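Local coordinates for botulinum neurotoxin type G (Clostridium botulinum, PDB 3MPP), which binds the surface of host cells through its receptor-binding domain and brings its protease light chain into their cytosol, at residues A[144-149]-A[156-161]; A[68-73]-A[200-205]; A[90-95]-A[102-107]. The protein carries 4 engineered substitutions. All coordinates share one frame; numbering follows the deposited sequence.

Contact 1: residues A[144-149]-A[156-161]; sequences FSITIT and ANIYIN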
loop_
_atom_site.group_PDB
_atom_site.type_symbol
_atom_site.label_atom_id
_atom_site.label_comp_id
_atom_site.label_asym_id
_atom_site.label_seq_id
_atom_site.Cartn_x
_atom_site.Cartn_y
_atom_site.Cartn_z
ATOM N N PHE A 144 3.699 -3.875 0.518
ATOM C CA PHE A 144 3.162 -5.224 0.546
ATOM C C PHE A 144 4.040 -6.128 1.393
ATOM O O PHE A 144 5.228 -5.874 1.548
ATOM C CB PHE A 144 2.898 -5.797 -0.853
ATOM C CG PHE A 144 4.136 -6.067 -1.670
ATOM C CD1 PHE A 144 4.806 -7.273 -1.561
ATOM C CD2 PHE A 144 4.587 -5.136 -2.601
ATOM C CE1 PHE A 144 5.927 -7.540 -2.338
ATOM C CE2 PHE A 144 5.697 -5.396 -3.376
ATOM C CZ PHE A 144 6.372 -6.605 -3.243
ATOM N N SER A 145 3.418 -7.145 1.979
ATOM C CA SER A 145 4.088 -8.018 2.923
ATOM C C SER A 145 4.702 -9.196 2.194
ATOM O O SER A 145 4.093 -9.759 1.289
ATOM C CB SER A 145 3.089 -8.542 3.962
ATOM O OG SER A 145 3.680 -9.542 4.793
ATOM N N ILE A 146 5.909 -9.577 2.591
ATOM C CA ILE A 146 6.497 -10.784 2.043
ATOM C C ILE A 146 6.986 -11.659 3.183
ATOM O O ILE A 146 7.469 -11.161 4.195
ATOM C CB ILE A 146 7.638 -10.493 1.042
ATOM C CG1 ILE A 146 8.219 -11.809 0.513
ATOM C CG2 ILE A 146 8.712 -9.648 1.684
ATOM C CD1 ILE A 146 9.059 -11.657 -0.738
ATOM N N THR A 147 6.817 -12.963 3.013
ATOM C CA THR A 147 7.284 -13.937 3.978
ATOM C C THR A 147 7.948 -15.067 3.219
ATOM O O THR A 147 7.354 -15.663 2.318
ATOM C CB THR A 147 6.129 -14.511 4.833
ATOM O OG1 THR A 147 5.458 -13.446 5.515
ATOM C CG2 THR A 147 6.672 -15.503 5.864
ATOM N N ILE A 148 9.195 -15.341 3.575
ATOM C CA ILE A 148 9.927 -16.443 2.986
ATOM C C ILE A 148 10.183 -17.479 4.065
ATOM O O ILE A 148 10.714 -17.151 5.127
ATOM C CB ILE A 148 11.296 -15.999 2.424
ATOM C CG1 ILE A 148 11.135 -14.888 1.382
ATOM C CG2 ILE A 148 12.019 -17.174 1.816
ATOM C CD1 ILE A 148 11.307 -13.497 1.945
ATOM N N THR A 149 9.799 -18.721 3.794
ATOM C CA THR A 149 10.072 -19.824 4.709
ATOM C C THR A 149 10.931 -20.856 3.994
ATOM O O THR A 149 10.895 -20.966 2.770
ATOM C CB THR A 149 8.778 -20.505 5.234
ATOM O OG1 THR A 149 8.039 -21.066 4.142
ATOM C CG2 THR A 149 7.900 -19.513 5.981
ATOM N N ALA A 156 11.460 -24.206 -0.141
ATOM C CA ALA A 156 11.450 -22.773 0.086
ATOM C C ALA A 156 10.105 -22.251 -0.384
ATOM O O ALA A 156 9.638 -22.628 -1.456
ATOM C CB ALA A 156 12.582 -22.105 -0.678
ATOM N N ASN A 157 9.477 -21.400 0.426
ATOM C CA ASN A 157 8.172 -20.831 0.093
ATOM C C ASN A 157 8.187 -19.313 0.156
ATOM O O ASN A 157 8.799 -18.732 1.052
ATOM C CB ASN A 157 7.098 -21.343 1.054
ATOM C CG ASN A 157 7.088 -22.858 1.178
ATOM O OD1 ASN A 157 8.077 -23.469 1.580
ATOM N ND2 ASN A 157 5.960 -23.466 0.849
ATOM N N ILE A 158 7.501 -18.675 -0.789
ATOM C CA ILE A 158 7.299 -17.235 -0.740
ATOM C C ILE A 158 5.822 -16.945 -0.574
ATOM O O ILE A 158 4.996 -17.369 -1.383
ATOM C CB ILE A 158 7.786 -16.523 -2.013
ATOM C CG1 ILE A 158 9.294 -16.664 -2.176
ATOM C CG2 ILE A 158 7.415 -15.041 -1.968
ATOM C CD1 ILE A 158 9.851 -15.771 -3.254
ATOM N N TYR A 159 5.501 -16.225 0.492
ATOM C CA TYR A 159 4.151 -15.756 0.722
ATOM C C TYR A 159 4.108 -14.268 0.423
ATOM O O TYR A 159 5.014 -13.543 0.800
ATOM C CB TYR A 159 3.775 -15.973 2.179
ATOM C CG TYR A 159 3.719 -17.419 2.585
ATOM C CD1 TYR A 159 2.504 -18.080 2.689
ATOM C CD2 TYR A 159 4.880 -18.124 2.869
ATOM C CE1 TYR A 159 2.445 -19.411 3.067
ATOM C CE2 TYR A 159 4.835 -19.454 3.248
ATOM C CZ TYR A 159 3.618 -20.091 3.343
ATOM O OH TYR A 159 3.564 -21.411 3.719
ATOM N N ILE A 160 3.045 -13.815 -0.232
ATOM C CA ILE A 160 2.856 -12.393 -0.475
ATOM C C ILE A 160 1.518 -11.957 0.101
ATOM O O ILE A 160 0.468 -12.531 -0.230
ATOM C CB ILE A 160 2.898 -12.065 -1.976
ATOM C CG1 ILE A 160 4.277 -12.407 -2.555
ATOM C CG2 ILE A 160 2.548 -10.586 -2.212
ATOM C CD1 ILE A 160 5.387 -11.463 -2.111
ATOM N N ASN A 161 1.556 -10.944 0.962
ATOM C CA ASN A 161 0.344 -10.479 1.631
ATOM C C ASN A 161 -0.411 -11.647 2.266
ATOM O O ASN A 161 -1.633 -11.788 2.120
ATOM C CB ASN A 161 -0.536 -9.679 0.671
ATOM C CG ASN A 161 -0.020 -8.247 0.458
ATOM O OD1 ASN A 161 0.787 -7.736 1.239
ATOM N ND2 ASN A 161 -0.485 -7.606 -0.604
HETATM O O HOH W 1 5.635 -22.392 5.020
#
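Thr149 and Asn157 face each other as a hydrogen-bonded pair of an antiparallel hairpin, with Thr149 OG1 3.2 Å from Asn157 CB. At chi1 62°, OG1 sits between the backbone N and the carbonyl carbon, turned toward the partner strand and also toward the edge of the Tyr159 ring, 3.7 Å from CE2. Thr147 O lies at the same ring's edge, 3.5 Å from Tyr159 CD2, while it takes the Tyr159 N-H in a nearly straight bond of 2.7 Å. A water bridges Thr149 OG1 and Tyr159 OH, tethering the phenol tip to strand 144-149. On the other face, Ile160 CD1 meets Ile146 CG1 at 3.9 Å and Phe144 CE1 at 4.0 Å, and Ile158 CG2 touches Ile146 CD1. Where the second strand ends, Asn161 grips Ser145 twice: its backbone N donates to Ser145 O, and its side-chain OD1 accepts Ser145 N at 2.8 Å, apparently standing in for the strand carbonyl expected at that position.

Strand 67-74 flanks strand 144-149 through backbone bonds. Val213 of helix 210-220 packs on Thr147 and Tyr159, while Ile112 and Trp114 of strand 111-117 meet Ile146 and Ile148. The hairpin is thus two-faced: Ile146 and Ile148 turn to the opposite sheet of the sandwich, and on the helix-facing side the hydroxyls of the buried Thr149 and Tyr159 share a water.

Contact 2: residues A[68-73]-A[200-205]; sequences SINFWV and DFNIFG
Strand 200-204, the last of the N-terminal receptor-binding subdomain, lies antiparallel to strand 68-73, with Ser68 opposite Phe204 and Asn70 opposite Asn202 as hydrogen-bonded pairs. Each pair is closed by two backbone bonds; the shorter ones run from Asn202 N to Asn70 O (2.8 Å) and from Phe204 N to Ser68 O (2.9 Å). On the Asp200 side of Asn202 the ladder loses its regular form. Asp200 has a left-handed backbone, and the CA-H of Phe71 points to its carbonyl, with Phe71 CA 3.4 Å from Asp200 O.

The aromatic rings of Phe71 and Phe201 run nearly alongside, their planes 28° apart, but they are slid so far that they barely overlap, with ring centroids 5.9 Å apart. The closer meeting is of Phe71 CB with Phe201 CD1, at 3.7 Å. Phe201 CG stands anti to the backbone N (chi1 -177°), and this directs CE1 to Ile69 CG2, 3.9 Å away. Ile69, Phe71, Phe201 and Ile203 lie on the inward face of this sheet in a concanavalin-like beta sandwich; Phe184 of the facing sheet meets the Phe201 ring edge-to-face.

Ser68, Asn70, Asn202 and Phe204 occupy the reverse face, toward helix 210-220. There Ser68 OG is hydrogen-bonded to Arg206 O and Leu208 N, while Asn70 CB lies near the edge of the Phe204 ring. At the other end Asp200 OD2 stands over one face of the Trp72 indole, 3.8 Å from CD1, with the carboxylate almost perpendicular to the ring. Two outside bonds fix these groups: Trp72 NE1 with Gln220 OE1, and Asp200 OD1 with Asn37 ND2.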
loop_
_atom_site.group_PDB
_atom_site.type_symbol
_atom_site.label_atom_id
_atom_site.label_comp_id
_atom_site.label_asym_id
_atom_site.label_seq_id
_atom_site.Cartn_x
_atom_site.Cartn_y
_atom_site.Cartn_z
ATOM N N SER A 68 12.431 -18.417 8.893
ATOM C CA SER A 68 11.527 -17.611 8.087
ATOM C C SER A 68 11.940 -16.156 8.147
ATOM O O SER A 68 12.411 -15.678 9.181
ATOM C CB SER A 68 10.091 -17.751 8.595
ATOM O OG SER A 68 9.709 -19.112 8.695
ATOM N N ILE A 69 11.762 -15.461 7.028
ATOM C CA ILE A 69 12.035 -14.038 6.937
ATOM C C ILE A 69 10.727 -13.341 6.593
ATOM O O ILE A 69 10.008 -13.788 5.694
ATOM C CB ILE A 69 13.029 -13.731 5.810
ATOM C CG1 ILE A 69 14.351 -14.456 6.046
ATOM C CG2 ILE A 69 13.257 -12.224 5.692
ATOM C CD1 ILE A 69 15.002 -14.108 7.359
ATOM N N ASN A 70 10.424 -12.256 7.302
ATOM C CA ASN A 70 9.197 -11.490 7.066
ATOM C C ASN A 70 9.494 -10.002 7.128
ATOM O O ASN A 70 10.195 -9.529 8.027
ATOM C CB ASN A 70 8.114 -11.880 8.087
ATOM C CG ASN A 70 6.894 -10.944 8.068
ATOM O OD1 ASN A 70 6.207 -10.785 7.047
ATOM N ND2 ASN A 70 6.609 -10.346 9.218
ATOM N N PHE A 71 8.993 -9.272 6.139
ATOM C CA PHE A 71 9.088 -7.825 6.126
ATOM C C PHE A 71 8.154 -7.296 5.047
ATOM O O PHE A 71 7.686 -8.052 4.190
ATOM C CB PHE A 71 10.526 -7.356 5.870
ATOM C CG PHE A 71 11.067 -7.758 4.532
ATOM C CD1 PHE A 71 10.974 -6.900 3.446
ATOM C CD2 PHE A 71 11.671 -8.989 4.357
ATOM C CE1 PHE A 71 11.466 -7.272 2.200
ATOM C CE2 PHE A 71 12.167 -9.365 3.124
ATOM C CZ PHE A 71 12.059 -8.501 2.037
ATOM N N TRP A 72 7.872 -6.003 5.106
ATOM C CA TRP A 72 7.069 -5.360 4.076
ATOM C C TRP A 72 8.020 -4.477 3.301
ATOM O O TRP A 72 9.006 -3.988 3.860
ATOM C CB TRP A 72 5.973 -4.505 4.701
ATOM C CG TRP A 72 4.936 -5.262 5.474
ATOM C CD1 TRP A 72 5.141 -6.118 6.529
ATOM C CD2 TRP A 72 3.516 -5.192 5.284
ATOM N NE1 TRP A 72 3.933 -6.594 6.991
ATOM C CE2 TRP A 72 2.921 -6.039 6.243
ATOM C CE3 TRP A 72 2.691 -4.506 4.382
ATOM C CZ2 TRP A 72 1.537 -6.214 6.328
ATOM C CZ3 TRP A 72 1.310 -4.675 4.480
ATOM C CH2 TRP A 72 0.752 -5.524 5.443
ATOM N N VAL A 73 7.735 -4.286 2.018
ATOM C CA VAL A 73 8.602 -3.500 1.154
ATOM C C VAL A 73 7.763 -2.542 0.299
ATOM O O VAL A 73 6.620 -2.851 -0.040
ATOM C CB VAL A 73 9.465 -4.427 0.253
ATOM C CG1 VAL A 73 8.583 -5.229 -0.699
ATOM C CG2 VAL A 73 10.509 -3.633 -0.515
ATOM N N ASP A 200 8.721 -3.393 9.404
ATOM C CA ASP A 200 8.369 -4.640 10.077
ATOM C C ASP A 200 9.294 -5.790 9.718
ATOM O O ASP A 200 8.818 -6.876 9.400
ATOM C CB ASP A 200 6.926 -5.036 9.738
ATOM C CG ASP A 200 5.909 -4.036 10.245
ATOM O OD1 ASP A 200 6.185 -3.360 11.258
ATOM O OD2 ASP A 200 4.826 -3.934 9.633
ATOM N N PHE A 201 10.607 -5.572 9.762
ATOM C CA PHE A 201 11.511 -6.677 9.472
ATOM C C PHE A 201 11.626 -7.616 10.674
ATOM O O PHE A 201 11.895 -7.178 11.795
ATOM C CB PHE A 201 12.898 -6.208 9.027
ATOM C CG PHE A 201 13.817 -7.345 8.666
ATOM C CD1 PHE A 201 13.908 -7.791 7.359
ATOM C CD2 PHE A 201 14.559 -7.996 9.644
ATOM C CE1 PHE A 201 14.736 -8.853 7.031
ATOM C CE2 PHE A 201 15.385 -9.052 9.319
ATOM C CZ PHE A 201 15.476 -9.481 8.014
ATOM N N ASN A 202 11.414 -8.905 10.416
ATOM C CA ASN A 202 11.427 -9.939 11.444
ATOM C C ASN A 202 12.117 -11.196 10.957
ATOM O O ASN A 202 11.934 -11.603 9.812
ATOM C CB ASN A 202 10.000 -10.332 11.834
ATOM C CG ASN A 202 9.280 -9.252 12.595
ATOM O OD1 ASN A 202 8.468 -8.514 12.031
ATOM N ND2 ASN A 202 9.553 -9.160 13.891
ATOM N N ILE A 203 12.882 -11.821 11.850
ATOM C CA ILE A 203 13.459 -13.132 11.606
ATOM C C ILE A 203 12.832 -14.136 12.561
ATOM O O ILE A 203 12.683 -13.847 13.747
ATOM C CB ILE A 203 14.958 -13.139 11.920
ATOM C CG1 ILE A 203 15.675 -12.024 11.162
ATOM C CG2 ILE A 203 15.555 -14.501 11.599
ATOM C CD1 ILE A 203 16.189 -12.454 9.821
ATOM N N PHE A 204 12.487 -15.318 12.056
ATOM C CA PHE A 204 11.994 -16.399 12.914
ATOM C C PHE A 204 12.880 -17.635 12.824
ATOM O O PHE A 204 13.395 -17.968 11.756
ATOM C CB PHE A 204 10.548 -16.754 12.570
ATOM C CG PHE A 204 9.579 -15.641 12.833
ATOM C CD1 PHE A 204 9.020 -15.478 14.088
ATOM C CD2 PHE A 204 9.232 -14.752 11.827
ATOM C CE1 PHE A 204 8.129 -14.455 14.338
ATOM C CE2 PHE A 204 8.345 -13.725 12.069
ATOM C CZ PHE A 204 7.791 -13.577 13.330
ATOM N N GLY A 205 13.053 -18.314 13.955
ATOM C CA GLY A 205 13.946 -19.454 14.029
ATOM C C GLY A 205 13.310 -20.757 13.592
ATOM O O GLY A 205 13.862 -21.834 13.816
#

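Contact 3: residues A[90-95]-A[102-107]; sequences EYTIIS and GWKVSI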
loop_
_atom_site.group_PDB
_atom_site.type_symbol
_atom_site.label_atom_id
_atom_site.label_comp_id
_atom_site.label_asym_id
_atom_site.label_seq_id
_atom_site.Cartn_x
_atom_site.Cartn_y
_atom_site.Cartn_z
ATOM N N GLU A 90 19.614 -6.460 -11.467
ATOM C CA GLU A 90 19.300 -7.110 -10.206
ATOM C C GLU A 90 20.243 -6.602 -9.130
ATOM O O GLU A 90 21.461 -6.569 -9.317
ATOM C CB GLU A 90 19.387 -8.641 -10.319
ATOM C CG GLU A 90 18.994 -9.348 -9.021
ATOM C CD GLU A 90 19.191 -10.853 -9.062
ATOM O OE1 GLU A 90 19.451 -11.395 -10.152
ATOM O OE2 GLU A 90 19.085 -11.492 -7.996
ATOM N N TYR A 91 19.680 -6.184 -8.007
ATOM C CA TYR A 91 20.495 -5.674 -6.915
ATOM C C TYR A 91 20.022 -6.254 -5.597
ATOM O O TYR A 91 18.831 -6.435 -5.379
ATOM C CB TYR A 91 20.480 -4.136 -6.871
ATOM C CG TYR A 91 19.097 -3.518 -6.818
ATOM C CD1 TYR A 91 18.495 -3.205 -5.600
ATOM C CD2 TYR A 91 18.394 -3.253 -7.989
ATOM C CE1 TYR A 91 17.213 -2.633 -5.552
ATOM C CE2 TYR A 91 17.126 -2.691 -7.957
ATOM C CZ TYR A 91 16.544 -2.382 -6.740
ATOM O OH TYR A 91 15.287 -1.839 -6.732
ATOM N N THR A 92 20.980 -6.569 -4.735
ATOM C CA THR A 92 20.691 -7.084 -3.412
ATOM C C THR A 92 20.154 -5.936 -2.553
ATOM O O THR A 92 20.545 -4.774 -2.735
ATOM C CB THR A 92 21.982 -7.669 -2.801
ATOM O OG1 THR A 92 22.493 -8.651 -3.695
ATOM C CG2 THR A 92 21.726 -8.319 -1.451
ATOM N N ILE A 93 19.234 -6.251 -1.649
ATOM C CA ILE A 93 18.751 -5.265 -0.691
ATOM C C ILE A 93 18.978 -5.732 0.742
ATOM O O ILE A 93 19.218 -4.919 1.626
ATOM C CB ILE A 93 17.262 -4.918 -0.890
ATOM C CG1 ILE A 93 16.387 -6.160 -0.812
ATOM C CG2 ILE A 93 17.047 -4.199 -2.229
ATOM C CD1 ILE A 93 14.897 -5.826 -0.677
ATOM N N ILE A 94 18.892 -7.043 0.963
ATOM C CA ILE A 94 19.120 -7.619 2.285
ATOM C C ILE A 94 19.937 -8.898 2.134
ATOM O O ILE A 94 19.631 -9.735 1.284
ATOM C CB ILE A 94 17.801 -7.967 3.003
ATOM C CG1 ILE A 94 16.828 -6.782 2.988
ATOM C CG2 ILE A 94 18.082 -8.397 4.441
ATOM C CD1 ILE A 94 15.405 -7.149 3.417
ATOM N N SER A 95 20.975 -9.054 2.947
ATOM C CA SER A 95 21.803 -10.245 2.843
ATOM C C SER A 95 22.370 -10.694 4.178
ATOM O O SER A 95 22.576 -9.889 5.090
ATOM C CB SER A 95 22.949 -10.019 1.861
ATOM O OG SER A 95 23.970 -9.239 2.456
ATOM N N GLY A 102 25.295 -18.056 2.137
ATOM C CA GLY A 102 24.253 -17.596 3.037
ATOM C C GLY A 102 22.978 -17.354 2.257
ATOM O O GLY A 102 22.686 -18.097 1.320
ATOM N N TRP A 103 22.230 -16.312 2.628
ATOM C CA TRP A 103 21.027 -15.927 1.890
ATOM C C TRP A 103 20.985 -14.441 1.570
ATOM O O TRP A 103 21.561 -13.615 2.280
ATOM C CB TRP A 103 19.748 -16.307 2.638
ATOM C CG TRP A 103 19.588 -15.651 3.981
ATOM C CD1 TRP A 103 19.879 -16.204 5.195
ATOM C CD2 TRP A 103 19.075 -14.336 4.254
ATOM N NE1 TRP A 103 19.593 -15.317 6.203
ATOM C CE2 TRP A 103 19.098 -14.162 5.654
ATOM C CE3 TRP A 103 18.615 -13.284 3.450
ATOM C CZ2 TRP A 103 18.676 -12.985 6.269
ATOM C CZ3 TRP A 103 18.188 -12.111 4.065
ATOM C CH2 TRP A 103 18.221 -11.971 5.458
ATOM N N LYS A 104 20.273 -14.107 0.504
ATOM C CA LYS A 104 20.088 -12.713 0.139
ATOM C C LYS A 104 18.703 -12.500 -0.445
ATOM O O LYS A 104 18.147 -13.387 -1.096
ATOM C CB LYS A 104 21.158 -12.272 -0.860
ATOM C CG LYS A 104 20.970 -12.824 -2.262
ATOM C CD LYS A 104 22.110 -12.397 -3.184
ATOM C CE LYS A 104 21.915 -12.944 -4.596
ATOM N NZ LYS A 104 22.812 -12.292 -5.599
ATOM N N VAL A 105 18.151 -11.321 -0.181
ATOM C CA VAL A 105 16.956 -10.855 -0.847
ATOM C C VAL A 105 17.397 -9.804 -1.866
ATOM O O VAL A 105 18.145 -8.871 -1.543
ATOM C CB VAL A 105 15.949 -10.250 0.163
ATOM C CG1 VAL A 105 14.756 -9.627 -0.563
ATOM C CG2 VAL A 105 15.480 -11.317 1.146
ATOM N N SER A 106 16.968 -9.977 -3.109
ATOM C CA SER A 106 17.316 -9.024 -4.156
ATOM C C SER A 106 16.075 -8.581 -4.941
ATOM O O SER A 106 15.014 -9.206 -4.886
ATOM C CB SER A 106 18.372 -9.618 -5.090
ATOM O OG SER A 106 17.838 -10.695 -5.831
ATOM N N ILE A 107 16.218 -7.481 -5.656
ATOM C CA ILE A 107 15.139 -6.963 -6.462
ATOM C C ILE A 107 15.646 -6.896 -7.891
ATOM O O ILE A 107 16.801 -6.535 -8.134
ATOM C CB ILE A 107 14.693 -5.568 -5.967
ATOM C CG1 ILE A 107 13.955 -5.703 -4.626
ATOM C CG2 ILE A 107 13.826 -4.879 -7.020
ATOM C CD1 ILE A 107 13.478 -4.390 -4.034
HETATM O O HOH W 2 21.898 -9.810 -6.035
#
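Ile107 lies along the Tyr91 ring and reaches on to Ile93. Its CB rests over the ring face, 4.2 Å from the centroid, in a CH-pi contact. CG2 continues to the phenol tip, 3.4 Å from Tyr91 OH. The other branch turns to Ile93: CG1 passes near Ile93 CD1 and CG2, and the terminal CD1 ends 3.9 Å from Ile93 CD1. Ile107 O also lies over a face of the Tyr91 ring, offset toward the rim, while it accepts the Tyr91 N-H. Ile93 CD1 goes on to touch Val105 CG1, and Ile94 CG2 meets the edge of the Trp103 indole at CH2, 3.7 Å away.

The reverse face is polar. The extended Glu90 chain brings OE2 to Ser106 OG, which donates to it at 2.6 Å from the anti side of the carboxylate. Lys104 NZ, 4.5 Å from Glu90 OE2, is too far for a salt bridge but may still steady its charge; a water that accepts from NZ links Lys104 NZ to Thr92 OG1.

Strand 181-187 flanks segment 90-95 and strand 111-117 flanks segment 102-107, placing the hairpin inside its sheet. Between Thr92 and Ile94 the register slips by one residue. Val105 O takes two donors there, Ile93 N at 2.8 Å and the longer Ile94 N at 3.2 Å, and Val105 N returns a bond to Ile94 O. Two residues set against one, gripping a single carbonyl, are the signature of a classic beta bulge, here in a strand of a concanavalin-like sandwich.

Contacts 1 and 2 belong to one sheet of the N-terminal receptor-binding subdomain, where strands 67-74 and 144-150 are neighbours joined by Ile148 O to Ile69 N and Ile146 N to Phe71 O. Contact 3 lies in the facing sheet and meets contact 2 through the sandwich interior: Phe71 CZ packs on Ile94 CD1 and Val105 CG1, and Phe201 CE1 on Ile94 CD1. Contacts 1 and 3 do not touch. All three are largely buried. Contacts 1 and 3 are local hairpins, whereas contact 2 pairs segments 127 residues apart and encloses both along the chain. Their polar faces differ: helix 210-220 backs contacts 1 and 2, while contact 3 carries partly exposed charged groups.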